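Local coordinates for protein quinone oxidoreductase (Coxiella burnetii, PDB 3TQH) that binds NADPH and probably uses it to reduce quinones, as a member of the medium-chain dehydrogenase/reductase family, at residues A[77-82]-A[87-92]; A[104-107]-A[111-114]; A[301-306]-A[316-321]. One frame throughout, in Å; residues are numbered along the deposited sequence.

Interaction 1: A[77-82]-A[87-92]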
ATOM      1  N   GLY A  77      -2.044 -11.357  12.353  1.00 15.71           N
ATOM      2  CA  GLY A  77      -1.665 -12.505  13.186  1.00 16.40           C
ATOM      3  C   GLY A  77      -2.063 -12.476  14.654  1.00 17.40           C
ATOM      4  O   GLY A  77      -2.903 -11.681  15.073  1.00 17.51           O
ATOM      5  N   GLU A  78      -1.442 -13.360  15.432  1.00 18.18           N
ATOM      6  CA  GLU A  78      -1.769 -13.546  16.847  1.00 19.99           C
ATOM      7  C   GLU A  78      -0.575 -13.172  17.730  1.00 19.81           C
ATOM      8  O   GLU A  78       0.562 -13.545  17.430  1.00 19.29           O
ATOM      9  CB  GLU A  78      -2.171 -15.003  17.097  1.00 21.68           C
ATOM     10  CG  GLU A  78      -2.683 -15.295  18.515  1.00 25.24           C
ATOM     11  CD  GLU A  78      -2.977 -16.782  18.760  1.00 29.16           C
ATOM     12  OE1 GLU A  78      -2.534 -17.633  17.946  1.00 29.78           O
ATOM     13  OE2 GLU A  78      -3.649 -17.101  19.776  1.00 32.28           O
ATOM     14  N   VAL A  79      -0.838 -12.435  18.810  1.00 20.38           N
ATOM     15  CA  VAL A  79       0.199 -12.066  19.774  1.00 20.85           C
ATOM     16  C   VAL A  79       0.569 -13.287  20.610  1.00 22.64           C
ATOM     17  O   VAL A  79      -0.289 -13.888  21.258  1.00 23.67           O
ATOM     18  CB  VAL A  79      -0.266 -10.935  20.707  1.00 21.75           C
ATOM     19  CG1 VAL A  79       0.812 -10.602  21.734  1.00 22.57           C
ATOM     20  CG2 VAL A  79      -0.643  -9.695  19.897  1.00 20.27           C
ATOM     21  N   ILE A  80       1.850 -13.646  20.588  1.00 23.10           N
ATOM     22  CA  ILE A  80       2.336 -14.868  21.233  1.00 25.28           C
ATOM     23  C   ILE A  80       3.182 -14.570  22.463  1.00 27.02           C
ATOM     24  O   ILE A  80       3.103 -15.285  23.453  1.00 28.76           O
ATOM     25  CB  ILE A  80       3.153 -15.726  20.235  1.00 24.71           C
ATOM     26  CG1 ILE A  80       2.232 -16.327  19.179  1.00 24.26           C
ATOM     27  CG2 ILE A  80       3.889 -16.848  20.947  1.00 27.48           C
ATOM     28  CD1 ILE A  80       1.104 -17.154  19.747  1.00 25.52           C
ATOM     29  N   GLU A  81       4.005 -13.529  22.381  1.00 27.00           N
ATOM     30  CA  GLU A  81       4.806 -13.080  23.512  1.00 29.03           C
ATOM     31  C   GLU A  81       4.684 -11.565  23.648  1.00 28.62           C
ATOM     32  O   GLU A  81       4.511 -10.852  22.659  1.00 26.52           O
ATOM     33  CB  GLU A  81       6.267 -13.523  23.352  1.00 29.78           C
ATOM     34  CG  GLU A  81       6.408 -15.053  23.236  1.00 31.97           C
ATOM     35  CD  GLU A  81       7.850 -15.563  23.237  1.00 35.19           C
ATOM     36  OE1 GLU A  81       8.683 -15.074  24.035  1.00 37.91           O
ATOM     37  OE2 GLU A  81       8.142 -16.490  22.450  1.00 36.13           O
ATOM     38  N   LEU A  82       4.744 -11.094  24.889  1.00 30.75           N
ATOM     39  CA  LEU A  82       4.631  -9.676  25.205  1.00 31.21           C
ATOM     40  C   LEU A  82       5.812  -9.223  26.050  1.00 33.41           C
ATOM     41  O   LEU A  82       6.297  -9.963  26.906  1.00 35.22           O
ATOM     42  CB  LEU A  82       3.331  -9.398  25.968  1.00 32.10           C
ATOM     43  CG  LEU A  82       2.106  -8.993  25.154  1.00 30.47           C
ATOM     44  CD1 LEU A  82       0.913  -8.763  26.071  1.00 32.03           C
ATOM     45  CD2 LEU A  82       2.397  -7.748  24.351  1.00 29.26           C
ATOM     46  N   ASN A  87       1.038  -2.604  28.034  1.00 42.44           N
ATOM     47  CA  ASN A  87      -0.128  -2.502  28.926  1.00 44.59           C
ATOM     48  C   ASN A  87      -1.472  -2.902  28.309  1.00 43.29           C
ATOM     49  O   ASN A  87      -2.289  -3.548  28.976  1.00 44.65           O
ATOM     50  CB  ASN A  87      -0.254  -1.068  29.480  1.00 47.11           C
ATOM     51  CG  ASN A  87       0.566  -0.842  30.738  1.00 50.30           C
ATOM     52  OD1 ASN A  87       0.179  -0.056  31.604  1.00 54.55           O
ATOM     53  ND2 ASN A  87       1.702  -1.525  30.847  1.00 50.16           N
ATOM     54  N   ASN A  88      -1.705  -2.499  27.060  1.00 41.01           N
ATOM     55  CA  ASN A  88      -3.036  -2.594  26.444  1.00 40.35           C
ATOM     56  C   ASN A  88      -3.244  -3.777  25.482  1.00 37.42           C
ATOM     57  O   ASN A  88      -4.348  -3.955  24.964  1.00 37.56           O
ATOM     58  CB  ASN A  88      -3.369  -1.283  25.707  1.00 40.53           C
ATOM     59  CG  ASN A  88      -3.920  -0.192  26.634  1.00 44.73           C
ATOM     60  OD1 ASN A  88      -4.183  -0.422  27.822  1.00 48.17           O
ATOM     61  ND2 ASN A  88      -4.104   1.010  26.079  1.00 46.35           N
ATOM     62  N   VAL A  89      -2.201  -4.568  25.234  1.00 35.06           N
ATOM     63  CA  VAL A  89      -2.329  -5.788  24.429  1.00 32.21           C
ATOM     64  C   VAL A  89      -2.295  -7.028  25.340  1.00 32.49           C
ATOM     65  O   VAL A  89      -1.686  -7.000  26.406  1.00 34.02           O
ATOM     66  CB  VAL A  89      -1.203  -5.873  23.379  1.00 30.07           C
ATOM     67  CG1 VAL A  89      -1.487  -6.982  22.369  1.00 28.19           C
ATOM     68  CG2 VAL A  89      -1.045  -4.537  22.667  1.00 29.16           C
ATOM     69  N   ASN A  90      -2.966  -8.101  24.921  1.00 30.83           N
ATOM     70  CA  ASN A  90      -2.935  -9.384  25.629  1.00 31.10           C
ATOM     71  C   ASN A  90      -2.438 -10.520  24.737  1.00 28.86           C
ATOM     72  O   ASN A  90      -2.594 -10.478  23.518  1.00 26.86           O
ATOM     73  CB  ASN A  90      -4.328  -9.744  26.149  1.00 32.72           C
ATOM     74  CG  ASN A  90      -4.709  -8.972  27.394  1.00 34.91           C
ATOM     75  OD1 ASN A  90      -5.745  -8.313  27.427  1.00 35.47           O
ATOM     76  ND2 ASN A  90      -3.881  -9.064  28.436  1.00 36.03           N
ATOM     77  N   ILE A  91      -1.843 -11.534  25.358  1.00 29.17           N
ATOM     78  CA  ILE A  91      -1.456 -12.758  24.665  1.00 27.90           C
ATOM     79  C   ILE A  91      -2.717 -13.413  24.103  1.00 27.54           C
ATOM     80  O   ILE A  91      -3.723 -13.543  24.803  1.00 29.00           O
ATOM     81  CB  ILE A  91      -0.755 -13.771  25.621  1.00 29.77           C
ATOM     82  CG1 ILE A  91       0.548 -13.200  26.196  1.00 30.07           C
ATOM     83  CG2 ILE A  91      -0.486 -15.092  24.911  1.00 29.28           C
ATOM     84  CD1 ILE A  91       1.598 -12.885  25.164  1.00 28.22           C
ATOM     85  N   GLY A  92      -2.662 -13.810  22.839  1.00 25.70           N
ATOM     86  CA  GLY A  92      -3.812 -14.418  22.173  1.00 25.87           C
ATOM     87  C   GLY A  92      -4.645 -13.451  21.345  1.00 24.85           C
ATOM     88  O   GLY A  92      -5.499 -13.885  20.570  1.00 24.81           O
TER
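V79 meets the returning loop 87-92 by both its backbone and its side chain. Its carbonyl O accepts a hydrogen bond from G92 N at 2.9 Å. The bond is nearly straight at hydrogen, 166°. On the side chain, CG2 of V79 rests 3.8 Å from CG1 of V89. L82 packs against the same loop from further along the strand. Its CD2 lies by CB of V89, and its CG is 3.9 Å from CD1 of I91, the two side chains running past each other in opposite directions. I91 reaches back over the strand: CG1 stands anti to its carbonyl carbon (chi1 -62°), and CD1 comes close to the backbone of I80, E81 and L82. E78, in an extended conformation, brings OE2 to 3.6 Å from CA of G92. Behind this shell, M36 of strand 36-44 touches both L82 and V89. I80 and E81 both face L37 in a classic beta bulge. N90 N is bonded to D93 OD2, and E81 OE1 to Y31 OH. The contact lies away from the NADPH site. It is mainly apolar, with one backbone bond across it, G92 N to V79 O, continued by the backbone bonding of V79 with D93.

Interaction 2: A[104-107]-A[111-114]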
ATOM      1  N   HIS A 104      13.475  -1.875   8.713  1.00 24.37           N
ATOM      2  CA  HIS A 104      13.633  -3.292   9.043  1.00 23.98           C
ATOM      3  C   HIS A 104      12.484  -4.145   8.507  1.00 21.50           C
ATOM      4  O   HIS A 104      11.786  -4.795   9.282  1.00 21.16           O
ATOM      5  CB  HIS A 104      13.749  -3.468  10.561  1.00 25.55           C
ATOM      6  CG  HIS A 104      14.878  -2.700  11.174  1.00 29.25           C
ATOM      7  ND1 HIS A 104      16.199  -3.044  10.986  1.00 32.95           N
ATOM      8  CD2 HIS A 104      14.883  -1.607  11.974  1.00 32.23           C
ATOM      9  CE1 HIS A 104      16.973  -2.197  11.646  1.00 35.06           C
ATOM     10  NE2 HIS A 104      16.198  -1.315  12.252  1.00 35.51           N
ATOM     11  N   PRO A 105      12.289  -4.160   7.175  1.00 20.17           N
ATOM     12  CA  PRO A 105      11.188  -4.951   6.603  1.00 18.32           C
ATOM     13  C   PRO A 105      11.362  -6.431   6.933  1.00 18.11           C
ATOM     14  O   PRO A 105      12.487  -6.931   6.918  1.00 19.01           O
ATOM     15  CB  PRO A 105      11.306  -4.695   5.099  1.00 17.80           C
ATOM     16  CG  PRO A 105      12.718  -4.250   4.889  1.00 19.47           C
ATOM     17  CD  PRO A 105      13.108  -3.517   6.132  1.00 20.60           C
ATOM     18  N   CYS A 106      10.261  -7.113   7.243  1.00 17.14           N
ATOM     19  CA  CYS A 106      10.344  -8.384   7.967  1.00 17.51           C
ATOM     20  C   CYS A 106       9.107  -9.288   7.943  1.00 16.03           C
ATOM     21  O   CYS A 106       9.102 -10.315   8.613  1.00 16.80           O
ATOM     22  CB  CYS A 106      10.644  -8.063   9.432  1.00 18.78           C
ATOM     23  SG  CYS A 106       9.293  -7.123  10.223  1.00 19.99           S
ATOM     24  N   CYS A 107       8.073  -8.938   7.184  1.00 14.33           N
ATOM     25  CA  CYS A 107       6.779  -9.599   7.323  1.00 13.41           C
ATOM     26  C   CYS A 107       6.582 -10.863   6.469  1.00 13.20           C
ATOM     27  O   CYS A 107       5.681 -11.654   6.762  1.00 13.06           O
ATOM     28  CB  CYS A 107       5.649  -8.607   7.059  1.00 12.78           C
ATOM     29  SG  CYS A 107       5.450  -7.343   8.325  1.00 12.95           S
ATOM     30  N   TYR A 111       6.998 -15.151  12.040  1.00 18.35           N
ATOM     31  CA  TYR A 111       6.919 -14.309  13.237  1.00 18.67           C
ATOM     32  C   TYR A 111       7.456 -12.914  12.950  1.00 17.88           C
ATOM     33  O   TYR A 111       8.445 -12.756  12.227  1.00 17.89           O
ATOM     34  CB  TYR A 111       7.709 -14.920  14.400  1.00 20.27           C
ATOM     35  CG  TYR A 111       7.186 -16.261  14.849  1.00 21.73           C
ATOM     36  CD1 TYR A 111       6.245 -16.356  15.872  1.00 22.73           C
ATOM     37  CD2 TYR A 111       7.620 -17.437  14.243  1.00 22.28           C
ATOM     38  CE1 TYR A 111       5.752 -17.593  16.281  1.00 24.00           C
ATOM     39  CE2 TYR A 111       7.135 -18.671  14.640  1.00 23.78           C
ATOM     40  CZ  TYR A 111       6.202 -18.747  15.659  1.00 24.72           C
ATOM     41  OH  TYR A 111       5.723 -19.974  16.058  1.00 26.83           O
ATOM     42  N   VAL A 112       6.803 -11.906  13.521  1.00 17.55           N
ATOM     43  CA  VAL A 112       7.300 -10.535  13.460  1.00 17.23           C
ATOM     44  C   VAL A 112       7.302  -9.892  14.840  1.00 18.47           C
ATOM     45  O   VAL A 112       6.556 -10.294  15.732  1.00 18.64           O
ATOM     46  CB  VAL A 112       6.483  -9.655  12.492  1.00 15.68           C
ATOM     47  CG1 VAL A 112       6.548 -10.217  11.088  1.00 14.99           C
ATOM     48  CG2 VAL A 112       5.033  -9.517  12.958  1.00 15.91           C
ATOM     49  N   CYS A 113       8.171  -8.901  14.997  1.00 19.29           N
ATOM     50  CA  CYS A 113       8.204  -8.059  16.183  1.00 21.02           C
ATOM     51  C   CYS A 113       7.466  -6.773  15.840  1.00 20.41           C
ATOM     52  O   CYS A 113       7.655  -6.224  14.756  1.00 19.50           O
ATOM     53  CB  CYS A 113       9.651  -7.763  16.585  1.00 22.50           C
ATOM     54  SG  CYS A 113       9.858  -6.490  17.837  1.00 25.75           S
ATOM     55  N   ALA A 114       6.623  -6.299  16.752  1.00 21.33           N
ATOM     56  CA  ALA A 114       5.864  -5.070  16.519  1.00 21.20           C
ATOM     57  C   ALA A 114       5.619  -4.277  17.802  1.00 23.18           C
ATOM     58  O   ALA A 114       5.580  -4.830  18.905  1.00 24.27           O
ATOM     59  CB  ALA A 114       4.544  -5.393  15.849  1.00 19.83           C
TER
HETATM   60  O   HOH W   1      10.145 -11.257  10.885  1.00 13.61           O
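Y111 and C106 are joined through a water. The water donates to Y111 O at 2.6 Å and to C106 O at 2.7 Å. The two carbonyl oxygens, Y111 O and C106 O, are themselves 4.4 Å apart. Both are acceptors that cannot bond to each other, and the water bridges them. V112 makes the direct contact. Its CG1 is anti to the carbonyl carbon (chi1 -60°), and this branch does the touching. V112 CG1 comes within 3.6 Å of C106 O and 3.8 Å of C107 CA. Both sulfurs also approach this methyl: SG of C106 lies 4.2 Å from V112 CG1, and SG of C107 lies 4.1 Å from it. No direct hydrogen bond crosses between the segments. C113 carries the strand onward, against P29 and Q35. Backbone bonds between V112 and I38 and between A114 and M36 hold strand 111-114 antiparallel to strand 36-44, while C106 and C107 have backbone bonds with G72 that tie down the loop. F75 of strand 74-82 touches C107, V112 and A114, so the contact sits beside two strands of the mixed sheet in the GroES-like region.

Interaction 3: A[301-306]-A[316-321]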
ATOM      1  N   VAL A 301       9.237 -15.758  -5.186  1.00 16.88           N
ATOM      2  CA  VAL A 301       9.847 -15.338  -6.452  1.00 17.26           C
ATOM      3  C   VAL A 301       8.764 -15.051  -7.492  1.00 16.93           C
ATOM      4  O   VAL A 301       8.719 -13.964  -8.064  1.00 16.17           O
ATOM      5  CB  VAL A 301      10.845 -16.395  -6.989  1.00 19.27           C
ATOM      6  CG1 VAL A 301      11.256 -16.073  -8.415  1.00 19.69           C
ATOM      7  CG2 VAL A 301      12.072 -16.480  -6.075  1.00 19.52           C
ATOM      8  N   THR A 302       7.887 -16.028  -7.704  1.00 17.72           N
ATOM      9  CA  THR A 302       6.748 -15.897  -8.603  1.00 18.00           C
ATOM     10  C   THR A 302       5.905 -14.667  -8.283  1.00 16.20           C
ATOM     11  O   THR A 302       5.563 -13.888  -9.179  1.00 15.90           O
ATOM     12  CB  THR A 302       5.850 -17.146  -8.514  1.00 19.49           C
ATOM     13  OG1 THR A 302       6.643 -18.316  -8.739  1.00 22.39           O
ATOM     14  CG2 THR A 302       4.738 -17.098  -9.544  1.00 20.20           C
ATOM     15  N   ALA A 303       5.584 -14.505  -7.003  1.00 15.23           N
ATOM     16  CA  ALA A 303       4.778 -13.386  -6.514  1.00 14.02           C
ATOM     17  C   ALA A 303       5.400 -12.037  -6.849  1.00 13.30           C
ATOM     18  O   ALA A 303       4.709 -11.118  -7.293  1.00 13.03           O
ATOM     19  CB  ALA A 303       4.576 -13.502  -4.998  1.00 13.29           C
ATOM     20  N   HIS A 304       6.702 -11.925  -6.625  1.00 13.28           N
ATOM     21  CA  HIS A 304       7.434 -10.697  -6.926  1.00 13.14           C
ATOM     22  C   HIS A 304       7.537 -10.408  -8.426  1.00 13.73           C
ATOM     23  O   HIS A 304       7.473  -9.247  -8.834  1.00 13.58           O
ATOM     24  CB  HIS A 304       8.823 -10.716  -6.269  1.00 13.54           C
ATOM     25  CG  HIS A 304       8.894  -9.911  -5.011  1.00 12.97           C
ATOM     26  ND1 HIS A 304       9.926  -9.040  -4.741  1.00 14.75           N
ATOM     27  CD2 HIS A 304       8.036  -9.814  -3.969  1.00 12.56           C
ATOM     28  CE1 HIS A 304       9.710  -8.452  -3.578  1.00 14.29           C
ATOM     29  NE2 HIS A 304       8.568  -8.903  -3.090  1.00 13.17           N
ATOM     30  N   GLU A 305       7.676 -11.453  -9.238  1.00 14.79           N
ATOM     31  CA  GLU A 305       7.648 -11.306 -10.700  1.00 16.10           C
ATOM     32  C   GLU A 305       6.307 -10.732 -11.167  1.00 15.82           C
ATOM     33  O   GLU A 305       6.265  -9.863 -12.029  1.00 15.57           O
ATOM     34  CB  GLU A 305       7.888 -12.653 -11.400  1.00 17.85           C
ATOM     35  CG  GLU A 305       9.273 -13.270 -11.193  1.00 19.35           C
ATOM     36  CD  GLU A 305       9.384 -14.681 -11.765  1.00 22.58           C
ATOM     37  OE1 GLU A 305       8.434 -15.138 -12.442  1.00 24.06           O
ATOM     38  OE2 GLU A 305      10.426 -15.339 -11.544  1.00 24.71           O
ATOM     39  N   LEU A 306       5.214 -11.236 -10.592  1.00 15.99           N
ATOM     40  CA  LEU A 306       3.877 -10.765 -10.941  1.00 16.29           C
ATOM     41  C   LEU A 306       3.694  -9.318 -10.502  1.00 15.06           C
ATOM     42  O   LEU A 306       3.255  -8.480 -11.285  1.00 15.34           O
ATOM     43  CB  LEU A 306       2.801 -11.657 -10.306  1.00 16.71           C
ATOM     44  CG  LEU A 306       1.342 -11.370 -10.688  1.00 18.10           C
ATOM     45  CD1 LEU A 306       1.135 -11.448 -12.207  1.00 19.09           C
ATOM     46  CD2 LEU A 306       0.386 -12.327  -9.962  1.00 19.30           C
ATOM     47  N   LEU A 316      -1.954  -8.651  -3.781  1.00 11.77           N
ATOM     48  CA  LEU A 316      -1.388  -9.985  -3.639  1.00 12.14           C
ATOM     49  C   LEU A 316      -1.114 -10.177  -2.157  1.00 11.88           C
ATOM     50  O   LEU A 316      -0.747  -9.222  -1.461  1.00 11.05           O
ATOM     51  CB  LEU A 316      -0.083 -10.128  -4.429  1.00 11.79           C
ATOM     52  CG  LEU A 316      -0.100  -9.798  -5.924  1.00 12.59           C
ATOM     53  CD1 LEU A 316       1.296  -9.993  -6.508  1.00 11.89           C
ATOM     54  CD2 LEU A 316      -1.126 -10.643  -6.668  1.00 13.11           C
ATOM     55  N   VAL A 317      -1.290 -11.401  -1.667  1.00 12.85           N
ATOM     56  CA  VAL A 317      -1.086 -11.672  -0.247  1.00 12.86           C
ATOM     57  C   VAL A 317      -0.490 -13.055   0.003  1.00 13.70           C
ATOM     58  O   VAL A 317      -0.794 -14.023  -0.704  1.00 14.62           O
ATOM     59  CB  VAL A 317      -2.411 -11.503   0.545  1.00 13.59           C
ATOM     60  CG1 VAL A 317      -3.436 -12.542   0.116  1.00 15.21           C
ATOM     61  CG2 VAL A 317      -2.157 -11.575   2.049  1.00 13.69           C
ATOM     62  N   PHE A 318       0.389 -13.125   1.000  1.00 13.66           N
ATOM     63  CA  PHE A 318       0.905 -14.394   1.485  1.00 14.96           C
ATOM     64  C   PHE A 318      -0.016 -14.915   2.580  1.00 16.17           C
ATOM     65  O   PHE A 318      -0.329 -14.197   3.531  1.00 15.62           O
ATOM     66  CB  PHE A 318       2.320 -14.246   2.061  1.00 14.38           C
ATOM     67  CG  PHE A 318       3.388 -14.025   1.028  1.00 14.03           C
ATOM     68  CD1 PHE A 318       3.613 -14.965   0.026  1.00 14.41           C
ATOM     69  CD2 PHE A 318       4.200 -12.891   1.079  1.00 12.99           C
ATOM     70  CE1 PHE A 318       4.612 -14.770  -0.922  1.00 14.18           C
ATOM     71  CE2 PHE A 318       5.200 -12.690   0.131  1.00 12.66           C
ATOM     72  CZ  PHE A 318       5.407 -13.627  -0.869  1.00 12.98           C
ATOM     73  N   LYS A 319      -0.453 -16.159   2.433  1.00 18.29           N
ATOM     74  CA  LYS A 319      -1.098 -16.877   3.516  1.00 20.18           C
ATOM     75  C   LYS A 319      -0.003 -17.659   4.228  1.00 21.23           C
ATOM     76  O   LYS A 319       0.540 -18.616   3.677  1.00 22.04           O
ATOM     77  CB  LYS A 319      -2.174 -17.819   2.980  1.00 21.99           C
ATOM     78  CG  LYS A 319      -2.730 -18.797   4.005  1.00 24.03           C
ATOM     79  CD  LYS A 319      -3.774 -19.728   3.387  1.00 27.23           C
ATOM     80  CE  LYS A 319      -5.141 -19.550   4.023  1.00 28.92           C
ATOM     81  NZ  LYS A 319      -5.113 -19.872   5.484  1.00 29.96           N
ATOM     82  N   VAL A 320       0.336 -17.232   5.441  1.00 21.58           N
ATOM     83  CA  VAL A 320       1.407 -17.863   6.208  1.00 22.92           C
ATOM     84  C   VAL A 320       0.833 -19.009   7.044  1.00 25.80           C
ATOM     85  O   VAL A 320       1.460 -20.057   7.185  1.00 27.21           O
ATOM     86  CB  VAL A 320       2.147 -16.830   7.082  1.00 21.66           C
ATOM     87  CG1 VAL A 320       3.271 -17.487   7.854  1.00 22.57           C
ATOM     88  CG2 VAL A 320       2.693 -15.711   6.211  1.00 19.76           C
ATOM     89  N   ARG A 321      -0.363 -18.790   7.590  1.00 27.35           N
ATOM     90  CA  ARG A 321      -1.160 -19.833   8.236  1.00 30.35           C
ATOM     91  C   ARG A 321      -2.632 -19.649   7.867  1.00 31.18           C
ATOM     92  O   ARG A 321      -3.321 -20.603   7.489  1.00 33.38           O
ATOM     93  CB  ARG A 321      -1.011 -19.762   9.756  1.00 31.14           C
ATOM     94  CG  ARG A 321       0.384 -20.071  10.269  1.00 32.76           C
ATOM     95  CD  ARG A 321       0.431 -20.022  11.788  1.00 35.60           C
ATOM     96  NE  ARG A 321       1.627 -20.672  12.333  1.00 38.18           N
ATOM     97  CZ  ARG A 321       2.852 -20.145  12.339  1.00 38.51           C
ATOM     98  NH1 ARG A 321       3.089 -18.934  11.818  1.00 36.32           N
ATOM     99  NH2 ARG A 321       3.856 -20.838  12.876  1.00 40.35           N
ATOM    100  OXT ARG A 321      -3.167 -18.536   7.936  1.00 30.19           O
TER
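A303 and L306 of the helix face L316 and F318 of the strand, and the contacts between them are mostly apolar. CD2 of L306 lies 4.0 Å from CD2 of L316, the two side chains meeting at a slant. L306 has CG anti to its backbone N (chi1 -174°), which carries the branch toward the strand. CB of A303 approaches CZ of F318 obliquely at 4.2 Å. One contact involves the helix backbone: CD1 of L316 is 3.7 Å from A303 O. The axes of helix and strand run nearly antiparallel (169°) and come within 10.0 Å. Polar bonds occur within the second segment. NZ of K319 donates to R321 O at 2.8 Å and forms a salt bridge to R321 OXT at 3.4 Å, tying this lysine to the C-terminal carboxylate. Around the contact, F318 makes an edge-to-face stack with Y108, and H304 bonds to Y108 OH and R53. Strand 291-295, helix 300-308 and strand 315-319 form a beta-alpha-beta unit, and this packing seats its helix on its last strand. The side chain of L316 is about 4 Å from that of V312, which binds NADPH. With no hydrogen bond crossing, helix and strand meet through apolar packing, one methyl of it set against a helix carbonyl.

How the interactions relate
Along the chain the three contacts follow in series, with none nested or crossing. Interaction 1 closes the short loop that leaves strand 74-82 and leads to strand 94-98. Interaction 2 closes the end of the loop that leads into strand 111-114. Interaction 3 comes much later and closes the connection from helix 300-308 to strand 315-319. All three reach one mixed sheet. In it, strand 36-44 pairs with 74-82, 111-114 and 315-319, so strand 36-44 is the common neighbour of a strand from each interaction. Its antiparallel pairing with 315-319 joins the C-terminal strand to the sheet of the GroES-like region. Interactions 2 and 3 also touch by simple packing, Y111 OH lying 3.8 Å from R321 NH2.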